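Local coordinates for DUF4974 domain-containing protein (Parabacteroides distasonis, PDB 4M0N), which is a putative anti-sigma factor of the FecR family, represented here by the part that carries the FecR and FecR C-terminal regions, and probably antagonises a sigma factor, at residues Glu65-Glu76 against Val91-Gln102; Gln180-Phe190 against Glu222-Thr230. The protein carries 1 engineered substitution. All coordinates share one frame; numbering follows the deposited sequence.

Interaction 1 (Glu65-Glu76 against Val91-Gln102); sequences EGEAFFNVMRDE and VLGASFNVKAYQ. Engineered in segment 91-102: Ala94 (natural residue Thr).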
loop_
_atom_site.group_PDB
_atom_site.type_symbol
_atom_site.label_atom_id
_atom_site.label_comp_id
_atom_site.label_asym_id
_atom_site.label_seq_id
_atom_site.Cartn_x
_atom_site.Cartn_y
_atom_site.Cartn_z
ATOM N N GLU A 65 -6.605 -6.960 3.752
ATOM C CA GLU A 65 -5.589 -6.415 4.608
ATOM C C GLU A 65 -4.255 -6.543 3.897
ATOM O O GLU A 65 -3.891 -7.642 3.419
ATOM C CB GLU A 65 -5.597 -7.156 5.952
ATOM C CG GLU A 65 -4.595 -6.652 6.961
ATOM C CD GLU A 65 -3.236 -7.275 6.759
ATOM O OE1 GLU A 65 -3.126 -8.542 6.739
ATOM O OE2 GLU A 65 -2.280 -6.514 6.641
ATOM N N GLY A 66 -3.562 -5.416 3.747
ATOM C CA GLY A 66 -2.343 -5.336 2.934
ATOM C C GLY A 66 -2.526 -4.269 1.889
ATOM O O GLY A 66 -3.226 -3.283 2.133
ATOM N N GLU A 67 -1.968 -4.485 0.700
ATOM C CA GLU A 67 -2.059 -3.508 -0.381
ATOM C C GLU A 67 -2.504 -4.144 -1.659
ATOM O O GLU A 67 -1.991 -5.203 -2.046
ATOM C CB GLU A 67 -0.699 -2.809 -0.574
ATOM C CG GLU A 67 -0.753 -1.836 -1.765
ATOM C CD GLU A 67 0.492 -0.998 -1.878
ATOM O OE1 GLU A 67 1.628 -1.498 -1.568
ATOM O OE2 GLU A 67 0.362 0.199 -2.253
ATOM N N ALA A 68 -3.510 -3.538 -2.306
ATOM C CA ALA A 68 -4.009 -4.045 -3.572
ATOM C C ALA A 68 -4.444 -2.898 -4.444
ATOM O O ALA A 68 -4.916 -1.877 -3.950
ATOM C CB ALA A 68 -5.195 -4.977 -3.334
ATOM N N PHE A 69 -4.286 -3.109 -5.746
ATOM C CA PHE A 69 -4.786 -2.174 -6.760
ATOM C C PHE A 69 -5.990 -2.849 -7.406
ATOM O O PHE A 69 -5.874 -3.960 -7.966
ATOM C CB PHE A 69 -3.711 -1.885 -7.784
ATOM C CG PHE A 69 -4.151 -0.908 -8.824
ATOM C CD1 PHE A 69 -4.327 0.418 -8.487
ATOM C CD2 PHE A 69 -4.453 -1.335 -10.080
ATOM C CE1 PHE A 69 -4.772 1.336 -9.437
ATOM C CE2 PHE A 69 -4.898 -0.424 -11.036
ATOM C CZ PHE A 69 -5.057 0.887 -10.705
ATOM N N PHE A 70 -7.116 -2.148 -7.369
ATOM C CA PHE A 70 -8.373 -2.584 -7.928
ATOM C C PHE A 70 -8.723 -1.821 -9.209
ATOM O O PHE A 70 -8.681 -0.592 -9.225
ATOM C CB PHE A 70 -9.479 -2.317 -6.914
ATOM C CG PHE A 70 -9.328 -3.088 -5.654
ATOM C CD1 PHE A 70 -8.502 -2.617 -4.655
ATOM C CD2 PHE A 70 -10.013 -4.277 -5.472
ATOM C CE1 PHE A 70 -8.337 -3.346 -3.500
ATOM C CE2 PHE A 70 -9.857 -5.019 -4.333
ATOM C CZ PHE A 70 -9.008 -4.548 -3.343
ATOM N N ASN A 71 -9.049 -2.546 -10.271
ATOM C CA ASN A 71 -9.629 -1.917 -11.443
ATOM C C ASN A 71 -11.037 -2.465 -11.541
ATOM O O ASN A 71 -11.259 -3.550 -12.079
ATOM C CB ASN A 71 -8.809 -2.221 -12.683
ATOM C CG ASN A 71 -9.301 -1.471 -13.904
ATOM O OD1 ASN A 71 -10.390 -0.959 -13.923
ATOM N ND2 ASN A 71 -8.493 -1.447 -14.942
ATOM N N VAL A 72 -11.977 -1.718 -10.959
ATOM C CA VAL A 72 -13.339 -2.179 -10.800
ATOM C C VAL A 72 -14.213 -1.969 -12.020
ATOM O O VAL A 72 -14.385 -0.858 -12.477
ATOM C CB VAL A 72 -14.018 -1.536 -9.564
ATOM C CG1 VAL A 72 -15.486 -1.978 -9.473
ATOM C CG2 VAL A 72 -13.268 -1.935 -8.310
ATOM N N MET A 73 -14.760 -3.083 -12.512
ATOM C CA MET A 73 -15.749 -3.089 -13.573
ATOM C C MET A 73 -16.998 -2.298 -13.192
ATOM O O MET A 73 -17.582 -2.516 -12.143
ATOM C CB MET A 73 -16.108 -4.537 -13.883
ATOM C CG MET A 73 -15.150 -5.213 -14.848
ATOM S SD MET A 73 -15.395 -4.709 -16.579
ATOM C CE MET A 73 -17.150 -4.528 -16.652
ATOM N N ARG A 74 -17.399 -1.365 -14.058
ATOM C CA ARG A 74 -18.471 -0.464 -13.730
ATOM C C ARG A 74 -19.757 -1.257 -13.654
ATOM O O ARG A 74 -20.109 -1.984 -14.577
ATOM C CB ARG A 74 -18.610 0.677 -14.741
ATOM C CG ARG A 74 -19.631 1.714 -14.294
ATOM C CD ARG A 74 -19.666 2.939 -15.194
ATOM N NE ARG A 74 -20.447 3.992 -14.551
ATOM C CZ ARG A 74 -19.985 4.844 -13.635
ATOM N NH1 ARG A 74 -18.715 4.816 -13.250
ATOM N NH2 ARG A 74 -20.801 5.748 -13.106
ATOM N N ASP A 75 -20.393 -1.159 -12.497
ATOM C CA ASP A 75 -21.765 -1.570 -12.322
ATOM C C ASP A 75 -22.403 -0.524 -11.414
ATOM O O ASP A 75 -22.236 -0.558 -10.197
ATOM C CB ASP A 75 -21.842 -2.973 -11.724
ATOM C CG ASP A 75 -23.237 -3.555 -11.789
ATOM O OD1 ASP A 75 -24.211 -2.778 -11.754
ATOM O OD2 ASP A 75 -23.359 -4.789 -11.847
ATOM N N GLU A 76 -23.104 0.436 -12.017
ATOM C CA GLU A 76 -23.798 1.471 -11.246
ATOM C C GLU A 76 -24.851 0.852 -10.321
ATOM O O GLU A 76 -25.107 1.359 -9.227
ATOM C CB GLU A 76 -24.461 2.499 -12.168
ATOM C CG GLU A 76 -23.495 3.400 -12.929
ATOM C CD GLU A 76 -24.209 4.434 -13.801
ATOM O OE1 GLU A 76 -25.315 4.141 -14.307
ATOM O OE2 GLU A 76 -23.659 5.543 -13.991
ATOM N N VAL A 91 -17.045 2.136 -4.632
ATOM C CA VAL A 91 -17.043 2.692 -5.953
ATOM C C VAL A 91 -18.174 2.084 -6.775
ATOM O O VAL A 91 -18.713 1.022 -6.428
ATOM C CB VAL A 91 -15.714 2.509 -6.720
ATOM C CG1 VAL A 91 -14.512 2.987 -5.910
ATOM C CG2 VAL A 91 -15.524 1.076 -7.194
ATOM N N LEU A 92 -18.489 2.732 -7.890
ATOM C CA LEU A 92 -19.302 2.086 -8.915
ATOM C C LEU A 92 -18.435 1.527 -10.042
ATOM O O LEU A 92 -18.698 0.461 -10.585
ATOM C CB LEU A 92 -20.306 3.078 -9.484
ATOM C CG LEU A 92 -21.198 3.786 -8.475
ATOM C CD1 LEU A 92 -22.145 4.710 -9.242
ATOM C CD2 LEU A 92 -21.995 2.802 -7.639
ATOM N N GLY A 93 -17.410 2.283 -10.396
ATOM C CA GLY A 93 -16.459 1.886 -11.424
ATOM C C GLY A 93 -15.317 2.845 -11.255
ATOM O O GLY A 93 -15.507 4.030 -11.378
ATOM N N ALA A 94 -14.145 2.339 -10.891
ATOM C CA ALA A 94 -12.969 3.172 -10.664
ATOM C C ALA A 94 -11.753 2.280 -10.558
ATOM O O ALA A 94 -11.901 1.075 -10.352
ATOM C CB ALA A 94 -13.114 3.952 -9.372
ATOM N N SER A 95 -10.567 2.837 -10.721
ATOM C CA SER A 95 -9.361 2.073 -10.407
ATOM C C SER A 95 -8.603 2.839 -9.360
ATOM O O SER A 95 -8.452 4.057 -9.426
ATOM C CB SER A 95 -8.504 1.726 -11.628
ATOM O OG SER A 95 -7.862 2.851 -12.239
ATOM N N PHE A 96 -8.141 2.108 -8.370
ATOM C CA PHE A 96 -7.576 2.741 -7.185
ATOM C C PHE A 96 -6.738 1.768 -6.393
ATOM O O PHE A 96 -6.954 0.540 -6.451
ATOM C CB PHE A 96 -8.682 3.290 -6.297
ATOM C CG PHE A 96 -9.697 2.246 -5.905
ATOM C CD1 PHE A 96 -10.727 1.895 -6.768
ATOM C CD2 PHE A 96 -9.607 1.608 -4.688
ATOM C CE1 PHE A 96 -11.628 0.897 -6.423
ATOM C CE2 PHE A 96 -10.501 0.581 -4.347
ATOM C CZ PHE A 96 -11.530 0.252 -5.215
ATOM N N ASN A 97 -5.773 2.344 -5.671
ATOM C CA ASN A 97 -4.915 1.615 -4.748
ATOM C C ASN A 97 -5.359 1.771 -3.316
ATOM O O ASN A 97 -5.699 2.850 -2.871
ATOM C CB ASN A 97 -3.485 2.183 -4.838
ATOM C CG ASN A 97 -2.438 1.227 -4.339
ATOM O OD1 ASN A 97 -2.084 0.250 -5.028
ATOM N ND2 ASN A 97 -1.852 1.547 -3.181
ATOM N N VAL A 98 -5.331 0.660 -2.577
ATOM C CA VAL A 98 -5.605 0.672 -1.149
ATOM C C VAL A 98 -4.404 0.034 -0.482
ATOM O O VAL A 98 -4.088 -1.130 -0.718
ATOM C CB VAL A 98 -6.850 -0.154 -0.800
ATOM C CG1 VAL A 98 -7.109 -0.084 0.664
ATOM C CG2 VAL A 98 -8.068 0.332 -1.586
ATOM N N LYS A 99 -3.725 0.838 0.312
ATOM C CA LYS A 99 -2.546 0.362 1.048
ATOM C C LYS A 99 -2.919 0.385 2.500
ATOM O O LYS A 99 -3.032 1.466 3.118
ATOM C CB LYS A 99 -1.337 1.227 0.774
ATOM C CG LYS A 99 -0.097 0.652 1.427
ATOM C CD LYS A 99 1.104 1.484 1.122
ATOM C CE LYS A 99 2.314 0.863 1.806
ATOM N NZ LYS A 99 3.500 1.575 1.282
ATOM N N ALA A 100 -3.101 -0.797 3.093
ATOM C CA ALA A 100 -3.679 -0.928 4.447
ATOM C C ALA A 100 -3.092 -2.129 5.164
ATOM O O ALA A 100 -3.787 -3.009 5.595
ATOM C CB ALA A 100 -5.206 -1.020 4.379
ATOM N N TYR A 101 -1.783 -2.160 5.241
ATOM C CA TYR A 101 -1.084 -3.223 5.956
ATOM C C TYR A 101 -1.337 -3.012 7.452
ATOM O O TYR A 101 -1.118 -1.917 8.018
ATOM C CB TYR A 101 0.423 -3.193 5.684
ATOM C CG TYR A 101 0.809 -3.644 4.314
ATOM C CD1 TYR A 101 0.933 -4.995 4.007
ATOM C CD2 TYR A 101 1.049 -2.724 3.310
ATOM C CE1 TYR A 101 1.297 -5.423 2.743
ATOM C CE2 TYR A 101 1.429 -3.144 2.065
ATOM C CZ TYR A 101 1.534 -4.476 1.773
ATOM O OH TYR A 101 1.923 -4.857 0.523
ATOM N N GLN A 102 -1.761 -4.086 8.101
ATOM C CA GLN A 102 -2.078 -4.000 9.526
ATOM C C GLN A 102 -0.873 -3.659 10.393
ATOM O O GLN A 102 -1.038 -2.998 11.446
ATOM C CB GLN A 102 -2.834 -5.261 9.994
ATOM C CG GLN A 102 -2.028 -6.537 10.045
ATOM C CD GLN A 102 -2.857 -7.804 10.356
ATOM O OE1 GLN A 102 -4.087 -7.786 10.568
ATOM N NE2 GLN A 102 -2.166 -8.908 10.385
HETATM O O HOH W 1 3.729 -0.410 -0.947
HETATM O O HOH W 2 -16.302 6.484 -11.620
#
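Two central strands of the antiparallel sheet in the FecR region, 67-72 and 94-100, pair here, Ala68 exchanging two backbone hydrogen bonds with Val98 and Phe70 two with Phe96. On the face carrying Phe70, Val72, Phe96 and Val98, CB of Phe70 sits over one face of the Phe96 ring, 4.0 Å from its centroid. The two rings lie nearly parallel, 15° apart, but are slid so far that they barely overlap. Phe96 gets there with CG wedged between its backbone N and carbonyl carbon (chi1 56°), and its CE1 also meets Val72 CG2 at 3.8 Å. Strands 60-65 and 80-83 of the second sheet cover Phe70, so this face is core between sheets.

The other face, carrying Glu67, Phe69, Asn97 and Lys99, is mixed. Glu67, extended with CG anti to N, brings OE2 to Asn97 ND2 at 2.8 Å; the bond is straight, uses the anti lone pair and lies in the amide plane. Glu67 OE1 accepts from Asn44 ND2, and Lys99 NZ forms a salt bridge with Asp173. At the corner in the chain, Gly66 CA lies over the Tyr101 ring, 3.7 Å from its centroid, while Tyr101 OH bonds to Ala45 O. Beyond it the Glu65 carboxylate stacks on the Gln102 amide, planes 8° apart, and Gln102 N donates to Glu65 OE2 at 2.9 Å.

Interaction 2 (Gln180-Phe190 against Glu222-Thr230); sequences QEIVLDPNVVF and ESRIVLYKT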
loop_
_atom_site.group_PDB
_atom_site.type_symbol
_atom_site.label_atom_id
_atom_site.label_comp_id
_atom_site.label_asym_id
_atom_site.label_seq_id
_atom_site.Cartn_x
_atom_site.Cartn_y
_atom_site.Cartn_z
ATOM N N GLN A 180 13.088 -9.652 3.132
ATOM C CA GLN A 180 14.308 -9.494 3.876
ATOM C C GLN A 180 14.028 -8.710 5.146
ATOM O O GLN A 180 13.537 -7.589 5.074
ATOM C CB GLN A 180 15.330 -8.762 3.011
ATOM C CG GLN A 180 16.595 -8.342 3.743
ATOM C CD GLN A 180 17.329 -9.520 4.381
ATOM O OE1 GLN A 180 17.793 -10.424 3.679
ATOM N NE2 GLN A 180 17.429 -9.520 5.710
ATOM N N GLU A 181 14.351 -9.289 6.312
ATOM C CA GLU A 181 14.147 -8.596 7.574
ATOM C C GLU A 181 15.100 -7.406 7.662
ATOM O O GLU A 181 16.306 -7.524 7.430
ATOM C CB GLU A 181 14.357 -9.531 8.764
ATOM C CG GLU A 181 13.771 -8.996 10.066
ATOM C CD GLU A 181 14.425 -9.578 11.318
ATOM O OE1 GLU A 181 15.016 -10.673 11.244
ATOM O OE2 GLU A 181 14.347 -8.927 12.384
ATOM N N ILE A 182 14.537 -6.248 7.975
ATOM C CA ILE A 182 15.320 -5.050 8.133
ATOM C C ILE A 182 14.875 -4.393 9.422
ATOM O O ILE A 182 13.696 -4.132 9.594
ATOM C CB ILE A 182 15.100 -4.049 6.991
ATOM C CG1 ILE A 182 15.480 -4.654 5.641
ATOM C CG2 ILE A 182 15.880 -2.767 7.251
ATOM C CD1 ILE A 182 15.034 -3.787 4.471
ATOM N N VAL A 183 15.834 -4.131 10.300
ATOM C CA VAL A 183 15.575 -3.512 11.594
ATOM C C VAL A 183 16.370 -2.206 11.715
ATOM O O VAL A 183 17.427 -2.055 11.104
ATOM C CB VAL A 183 15.950 -4.477 12.742
ATOM C CG1 VAL A 183 15.288 -5.830 12.529
ATOM C CG2 VAL A 183 17.459 -4.652 12.858
ATOM N N LEU A 184 15.832 -1.272 12.495
ATOM C CA LEU A 184 16.493 -0.006 12.806
ATOM C C LEU A 184 17.260 -0.156 14.105
ATOM O O LEU A 184 16.709 -0.671 15.082
ATOM C CB LEU A 184 15.448 1.110 12.963
ATOM C CG LEU A 184 14.700 1.522 11.693
ATOM C CD1 LEU A 184 13.474 2.371 12.006
ATOM C CD2 LEU A 184 15.646 2.267 10.762
ATOM N N ASP A 185 18.529 0.266 14.108
ATOM C CA ASP A 185 19.325 0.362 15.328
ATOM C C ASP A 185 18.490 1.082 16.400
ATOM O O ASP A 185 18.086 2.224 16.196
ATOM C CB ASP A 185 20.631 1.135 15.037
ATOM C CG ASP A 185 21.568 1.220 16.234
ATOM O OD1 ASP A 185 21.152 0.927 17.366
ATOM O OD2 ASP A 185 22.740 1.604 16.039
ATOM N N PRO A 186 18.225 0.414 17.541
ATOM C CA PRO A 186 17.372 1.022 18.569
ATOM C C PRO A 186 18.008 2.207 19.303
ATOM O O PRO A 186 17.288 2.970 19.947
ATOM C CB PRO A 186 17.142 -0.134 19.545
ATOM C CG PRO A 186 18.406 -0.925 19.458
ATOM C CD PRO A 186 18.765 -0.884 17.994
ATOM N N ASN A 187 19.332 2.351 19.214
ATOM C CA ASN A 187 20.043 3.470 19.841
ATOM C C ASN A 187 20.226 4.691 18.947
ATOM O O ASN A 187 20.968 5.600 19.300
ATOM C CB ASN A 187 21.427 3.018 20.310
ATOM C CG ASN A 187 21.365 1.894 21.324
ATOM O OD1 ASN A 187 20.371 1.734 22.034
ATOM N ND2 ASN A 187 22.430 1.110 21.397
ATOM N N VAL A 188 19.566 4.713 17.792
ATOM C CA VAL A 188 19.758 5.778 16.817
ATOM C C VAL A 188 18.413 6.431 16.522
ATOM O O VAL A 188 17.386 5.749 16.415
ATOM C CB VAL A 188 20.389 5.206 15.518
ATOM C CG1 VAL A 188 20.496 6.263 14.431
ATOM C CG2 VAL A 188 21.773 4.629 15.812
ATOM N N VAL A 189 18.413 7.751 16.380
ATOM C CA VAL A 189 17.200 8.443 15.960
ATOM C C VAL A 189 16.971 8.326 14.451
ATOM O O VAL A 189 17.851 8.652 13.651
ATOM C CB VAL A 189 17.213 9.929 16.346
ATOM C CG1 VAL A 189 15.989 10.627 15.766
ATOM C CG2 VAL A 189 17.257 10.064 17.857
ATOM N N PHE A 190 15.769 7.897 14.085
ATOM C CA PHE A 190 15.364 7.766 12.674
ATOM C C PHE A 190 14.131 8.620 12.380
ATOM O O PHE A 190 13.015 8.113 12.284
ATOM C CB PHE A 190 15.092 6.301 12.319
ATOM C CG PHE A 190 16.340 5.473 12.193
ATOM C CD1 PHE A 190 17.072 5.482 11.012
ATOM C CD2 PHE A 190 16.774 4.680 13.242
ATOM C CE1 PHE A 190 18.216 4.717 10.884
ATOM C CE2 PHE A 190 17.931 3.925 13.124
ATOM C CZ PHE A 190 18.650 3.941 11.942
ATOM N N GLU A 222 23.133 -12.363 10.522
ATOM C CA GLU A 222 22.426 -13.618 10.253
ATOM C C GLU A 222 20.969 -13.327 9.877
ATOM O O GLU A 222 20.136 -13.080 10.748
ATOM C CB GLU A 222 22.483 -14.556 11.464
ATOM N N SER A 223 20.689 -13.320 8.574
ATOM C CA SER A 223 19.337 -13.110 8.041
ATOM C C SER A 223 18.680 -11.799 8.500
ATOM O O SER A 223 17.449 -11.700 8.555
ATOM C CB SER A 223 18.424 -14.288 8.403
ATOM O OG SER A 223 17.922 -14.158 9.725
ATOM N N ARG A 224 19.497 -10.809 8.829
ATOM C CA ARG A 224 19.008 -9.542 9.340
ATOM C C ARG A 224 19.819 -8.442 8.675
ATOM O O ARG A 224 21.046 -8.545 8.605
ATOM C CB ARG A 224 19.207 -9.500 10.859
ATOM C CG ARG A 224 18.198 -8.663 11.619
ATOM C CD ARG A 224 18.550 -8.618 13.098
ATOM N NE ARG A 224 17.371 -8.425 13.945
ATOM C CZ ARG A 224 17.394 -8.350 15.276
ATOM N NH1 ARG A 224 18.540 -8.448 15.947
ATOM N NH2 ARG A 224 16.259 -8.176 15.946
ATOM N N ILE A 225 19.148 -7.419 8.152
ATOM C CA ILE A 225 19.825 -6.180 7.817
ATOM C C ILE A 225 19.488 -5.173 8.900
ATOM O O ILE A 225 18.319 -4.992 9.244
ATOM C CB ILE A 225 19.426 -5.613 6.438
ATOM C CG1 ILE A 225 19.901 -6.545 5.327
ATOM C CG2 ILE A 225 20.029 -4.228 6.236
ATOM C CD1 ILE A 225 19.472 -6.110 3.951
ATOM N N VAL A 226 20.523 -4.523 9.428
ATOM C CA VAL A 226 20.382 -3.501 10.472
ATOM C C VAL A 226 20.777 -2.136 9.917
ATOM O O VAL A 226 21.833 -1.993 9.314
ATOM C CB VAL A 226 21.279 -3.815 11.680
ATOM C CG1 VAL A 226 21.118 -2.746 12.758
ATOM C CG2 VAL A 226 20.973 -5.207 12.233
ATOM N N LEU A 227 19.915 -1.143 10.103
ATOM C CA LEU A 227 20.197 0.217 9.654
ATOM C C LEU A 227 20.724 1.012 10.826
ATOM O O LEU A 227 20.288 0.809 11.961
ATOM C CB LEU A 227 18.942 0.904 9.112
ATOM C CG LEU A 227 18.266 0.265 7.898
ATOM C CD1 LEU A 227 17.134 1.141 7.361
ATOM C CD2 LEU A 227 19.275 -0.029 6.792
ATOM N N TYR A 228 21.675 1.899 10.555
ATOM C CA TYR A 228 22.296 2.678 11.615
ATOM C C TYR A 228 22.835 4.005 11.082
ATOM O O TYR A 228 22.689 4.313 9.893
ATOM C CB TYR A 228 23.384 1.854 12.302
ATOM C CG TYR A 228 24.582 1.588 11.439
ATOM C CD1 TYR A 228 24.574 0.577 10.478
ATOM C CD2 TYR A 228 25.754 2.339 11.602
ATOM C CE1 TYR A 228 25.696 0.340 9.687
ATOM C CE2 TYR A 228 26.867 2.112 10.822
ATOM C CZ TYR A 228 26.840 1.118 9.867
ATOM O OH TYR A 228 27.969 0.936 9.110
ATOM N N LYS A 229 23.398 4.803 11.990
ATOM C CA LYS A 229 24.026 6.083 11.657
ATOM C C LYS A 229 25.312 6.181 12.456
ATOM O O LYS A 229 25.491 5.459 13.434
ATOM C CB LYS A 229 23.118 7.278 12.009
ATOM C CG LYS A 229 21.911 7.451 11.103
ATOM C CD LYS A 229 20.999 8.600 11.537
ATOM C CE LYS A 229 19.745 8.666 10.666
ATOM N NZ LYS A 229 18.747 9.686 11.114
ATOM N N THR A 230 26.192 7.076 12.018
ATOM C CA THR A 230 27.447 7.399 12.717
ATOM C C THR A 230 27.937 8.787 12.287
ATOM O O THR A 230 27.774 9.174 11.131
ATOM C CB THR A 230 28.561 6.372 12.411
ATOM O OG1 THR A 230 28.483 5.983 11.034
ATOM C CG2 THR A 230 28.446 5.125 13.303
#
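Ile182 and Ile225 lie side by side and point the same way, CG1 of Ile182 4.1 Å from CB of Ile225. Leu227 slants across Ile182 and Leu184: its CG meets Ile182 CG2 and its CD1 meets Leu184 CD2, both at 3.9 Å. This apolar face packs on Ile171 of helix 167-178. On the reverse face Val183 CG2 touches Val226 CG2 at 3.6 Å, and the same methyl lies over one face of the Arg224 guanidinium. With CG1 beside the backbone N (chi1 -52°), CG2 falls between N and the carbonyl carbon and meets both partners. Arg224 NE makes a weak, long salt bridge to Glu181 OE2, met at the guanidinium edge with the two planes 54° apart.

Strands 182-184 and 224-228 run parallel as part of the small mixed sheet of the FecR C-terminal region, and helix 203-214 lies in the connection between them. Glu181 O takes two donors from opposite faces of its plane, Ile225 N and Gln180 NE2. Past the strand, Asp185 opens an Asx turn, and Phe190 points its CZ at Leu227 O, 3.5 Å away. Lys229 runs extended along Val188 CG1; its NZ reaches Val189 O at 2.9 Å, in the carbonyl plane, and forms a salt bridge with Asp192. With an alanine at Lys229 that donor is gone, and Val189 O and Asp192 would probably lose their partner.

In the fold
Along the chain the two contacts come in series: interaction 1 is complete before interaction 2 begins. Their centres are about 33 Å apart, on opposite sides of the chain's centre, and their nearest atoms stay about 12 Å apart. They share no sheet. Interaction 1 joins neighbouring strands inside the antiparallel sheet of the FecR region, whereas 180-190 and 222-230 form a surface contact in the three-stranded sheet of the FecR C-terminal region. Helix 167-178, itself in the FecR C-terminal range, touches both contacts: Asp173 and Arg176 reach Lys99 and Tyr101 of interaction 1, while Ile171 and Leu174 pack against interaction 2, so it packs the C-terminal part against the FecR region.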